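Glyoxalase/bleomycin resistance protein/dioxygenase (Sphaerobacter thermophilus, PDB 4HC5) belongs to the glyoxalase/bleomycin resistance/dioxygenase superfamily and may act as a dioxygenase. Local coordinates at the interface of chains A and B. Coordinates in Å, arbitrary orientation; residue numbers count along the deposited sequence, not the author numbering. Chains: chain A/B, Glyoxalase/bleomycin resistance protein/dioxygenase.

Contact 1: the interface of chains A and B. Residues chain A 80, 82; chain B 71, 75.
B:Arg75 reaches across to the main chain of A:Tyr80, an instance of a long basic side chain binding a backbone carbonyl of the partner subunit. From CB its chain starts with CG placed between the backbone N and the carbonyl carbon (chi1 72°), runs extended to CD and bends at chi3. CD lies over the rim of one face of the B:Tyr71 ring, within its own chain. Beyond NE the guanidinium lies flat against that same face, the two planes nearly parallel, with CD1 of B:Tyr71 3.7 Å from the guanidinium plane of B:Arg75, over its centre. At the tip, NH2 of B:Arg75 donates a hydrogen bond to O of A:Tyr80 at 3.2 Å. The acceptor lies almost exactly in the guanidinium plane, and the donor sits in the carbonyl plane on a lone pair, with a C=O...N angle of 141°. NH1 of B:Arg75 adds a weak bond to O of A:Tyr80 at 3.4 Å, making a lopsided fork. B:Tyr71 backs the arginine and probably limits its swing. Its CE1 packs against CB of A:Tyr80 at 3.9 Å, while its phenol oxygen OH comes within 3.7 Å of CA of A:Gly82, a van der Waals approach. In the fold, A:Tyr80 and A:Gly82 belong to the start of strand 79-87, whereas B:Tyr71 and B:Arg75 come from the loop that follows 3-10 helix 68-70 of the other subunit.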
loop_
_atom_site.group_PDB
_atom_site.type_symbol
_atom_site.label_atom_id
_atom_site.label_comp_id
_atom_site.label_asym_id
_atom_site.label_seq_id
_atom_site.Cartn_x
_atom_site.Cartn_y
_atom_site.Cartn_z
ATOM N N TYR A 80 -2.096 -5.817 11.665
ATOM C CA TYR A 80 -1.089 -5.742 10.609
ATOM C C TYR A 80 -1.593 -5.052 9.393
ATOM O O TYR A 80 -2.564 -5.445 8.872
ATOM C CB TYR A 80 -0.651 -7.139 10.206
ATOM C CG TYR A 80 0.070 -7.761 11.293
ATOM C CD1 TYR A 80 1.297 -7.284 11.688
ATOM C CD2 TYR A 80 -0.493 -8.811 11.992
ATOM C CE1 TYR A 80 1.967 -7.861 12.743
ATOM C CE2 TYR A 80 0.170 -9.399 13.040
ATOM C CZ TYR A 80 1.387 -8.910 13.410
ATOM O OH TYR A 80 2.012 -9.503 14.441
ATOM N N GLY A 82 0.204 -4.712 6.628
ATOM C CA GLY A 82 0.883 -5.236 5.411
ATOM C C GLY A 82 1.761 -4.173 4.779
ATOM O O GLY A 82 2.297 -4.355 3.694
ATOM N N TYR B 71 -1.438 -14.668 7.614
ATOM C CA TYR B 71 -2.203 -13.959 8.662
ATOM C C TYR B 71 -3.068 -14.884 9.513
ATOM O O TYR B 71 -3.452 -15.927 9.092
ATOM C CB TYR B 71 -3.059 -12.839 8.014
ATOM C CG TYR B 71 -2.175 -11.845 7.318
ATOM C CD1 TYR B 71 -1.564 -10.829 8.054
ATOM C CD2 TYR B 71 -1.904 -11.905 5.922
ATOM C CE1 TYR B 71 -0.709 -9.891 7.460
ATOM C CE2 TYR B 71 -1.044 -10.970 5.337
ATOM C CZ TYR B 71 -0.440 -9.943 6.096
ATOM O OH TYR B 71 0.422 -8.943 5.573
ATOM N N ARG B 75 -8.141 -13.105 6.838
ATOM C CA ARG B 75 -8.185 -12.283 5.610
ATOM C C ARG B 75 -8.011 -13.163 4.352
ATOM O O ARG B 75 -7.212 -14.034 4.255
ATOM C CB ARG B 75 -7.237 -11.126 5.627
ATOM C CG ARG B 75 -5.774 -11.432 5.497
ATOM C CD ARG B 75 -4.917 -10.161 5.707
ATOM N NE ARG B 75 -5.024 -9.618 7.049
ATOM C CZ ARG B 75 -4.367 -8.513 7.453
ATOM N NH1 ARG B 75 -3.631 -7.805 6.603
ATOM N NH2 ARG B 75 -4.460 -8.080 8.717
#

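Contact 2: the interface of chains A and B. Residues chain A 14, 16-17, 82-83; chain B 14, 17, 82-83.
A:Ala17 and B:Ala17 meet methyl to methyl, CB to CB at 3.8 Å, where two subunits of the vicinal oxygen chelate family, to which glyoxalases and bleomycin resistance proteins belong, come together about a two-fold axis. The small methyls presumably allow the two strands to come close at the axis. Flanking them are two symmetry-related aliphatic pairs. CG1 of A:Val14 touches the CG2 branch methyl of B:Ile83 at 3.8 Å, the two side chains meeting at a slant, and the twin contact joins CG2 of A:Ile83 to CG1 of B:Val14 at 3.9 Å. The valine methyl that does the touching is the one opposite the backbone N (chi1 177° in A:Val14). The touching CG2 of each isoleucine likewise lies opposite its own backbone N, while CG1 lies opposite the carbonyl carbon and carries CD1 away from the valine.

Backbone packs closely around these methyls. CA of A:Ala17 lies 3.5 Å from the carbonyl O of B:Gly82, and CA of B:Ala17 is the same distance from O of A:Gly82. The carbonyl O of A:Ser16 approaches CA of B:Ile83 at 3.3 Å. Further out, a water bridges the subunits: the hydroxyl OG of A:Ser16 is 2.7 Å from water 1, and the carbonyl O of B:Gly82 is 2.9 Å from water 1. Both glycines have positive phi (77° in A:Gly82), a backbone shape readily adopted without a side chain, and each immediately precedes the isoleucine that packs against the partner's valine. The valine and alanine are carried by strand 13-20 of each subunit.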
loop_
_atom_site.group_PDB
_atom_site.type_symbol
_atom_site.label_atom_id
_atom_site.label_comp_id
_atom_site.label_asym_id
_atom_site.label_seq_id
_atom_site.Cartn_x
_atom_site.Cartn_y
_atom_site.Cartn_z
ATOM N N VAL A 14 2.489 2.862 -8.059
ATOM C CA VAL A 14 1.465 2.801 -7.002
ATOM C C VAL A 14 1.237 4.219 -6.461
ATOM O O VAL A 14 2.138 4.846 -5.921
ATOM C CB VAL A 14 1.854 1.848 -5.910
ATOM C CG1 VAL A 14 0.759 1.905 -4.796
ATOM C CG2 VAL A 14 2.066 0.425 -6.437
ATOM N N SER A 16 -1.011 5.133 -4.028
ATOM C CA SER A 16 -1.311 5.134 -2.587
ATOM C C SER A 16 -1.815 3.758 -2.190
ATOM O O SER A 16 -2.364 3.032 -2.972
ATOM C CB SER A 16 -2.345 6.184 -2.208
ATOM O OG SER A 16 -3.473 6.197 -3.041
ATOM N N ALA A 17 -1.598 3.473 -0.896
ATOM C CA ALA A 17 -2.258 2.371 -0.173
ATOM C C ALA A 17 -3.035 3.027 0.994
ATOM O O ALA A 17 -2.800 4.186 1.314
ATOM C CB ALA A 17 -1.212 1.406 0.351
ATOM N N GLY A 82 0.204 -4.712 6.628
ATOM C CA GLY A 82 0.883 -5.236 5.411
ATOM C C GLY A 82 1.761 -4.173 4.779
ATOM O O GLY A 82 2.297 -4.355 3.694
ATOM N N ILE A 83 1.914 -3.022 5.423
ATOM C CA ILE A 83 2.771 -1.898 4.933
ATOM C C ILE A 83 4.093 -1.966 5.670
ATOM O O ILE A 83 4.176 -1.970 6.897
ATOM C CB ILE A 83 2.113 -0.527 5.073
ATOM C CG1 ILE A 83 0.878 -0.451 4.181
ATOM C CG2 ILE A 83 3.085 0.618 4.727
ATOM C CD1 ILE A 83 -0.062 0.738 4.421
ATOM N N VAL B 14 7.603 4.407 1.663
ATOM C CA VAL B 14 6.862 3.150 1.778
ATOM C C VAL B 14 7.504 2.050 0.930
ATOM O O VAL B 14 7.642 2.195 -0.322
ATOM C CB VAL B 14 5.370 3.290 1.344
ATOM C CG1 VAL B 14 4.657 1.940 1.434
ATOM C CG2 VAL B 14 4.675 4.424 2.153
ATOM N N ALA B 17 3.246 -2.436 0.020
ATOM C CA ALA B 17 1.921 -2.791 0.547
ATOM C C ALA B 17 1.598 -4.183 0.115
ATOM O O ALA B 17 2.178 -4.687 -0.822
ATOM C CB ALA B 17 0.856 -1.773 0.047
ATOM N N GLY B 82 -7.734 -0.926 -1.476
ATOM C CA GLY B 82 -7.278 0.375 -0.997
ATOM C C GLY B 82 -6.049 0.924 -1.723
ATOM O O GLY B 82 -5.516 1.954 -1.389
ATOM N N ILE B 83 -5.648 0.207 -2.758
ATOM C CA ILE B 83 -4.463 0.544 -3.576
ATOM C C ILE B 83 -4.954 1.176 -4.868
ATOM O O ILE B 83 -5.784 0.668 -5.593
ATOM C CB ILE B 83 -3.535 -0.614 -3.852
ATOM C CG1 ILE B 83 -2.979 -1.234 -2.531
ATOM C CG2 ILE B 83 -2.437 -0.217 -4.844
ATOM C CD1 ILE B 83 -2.175 -2.519 -2.737
HETATM O O HOH W 1 -5.592 4.509 -2.695
#

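The C-alpha centres of contact 1 and contact 2 lie about 13 Å apart, and A:Gly82 takes part in both. Strand 79-87 of chain A thus links the patch where it meets a loop of the partner to the one at the two-fold axis, where it faces strand 13-20 of that partner. Two-fold symmetry repeats contact 1 with the chains exchanged, whereas contact 2 already contains matching elements from both copies around the axis. Polar anchoring and aliphatic packing are therefore combined along one short stretch of chain. This is consistent with a dimer, although the structure alone does not prove one in solution.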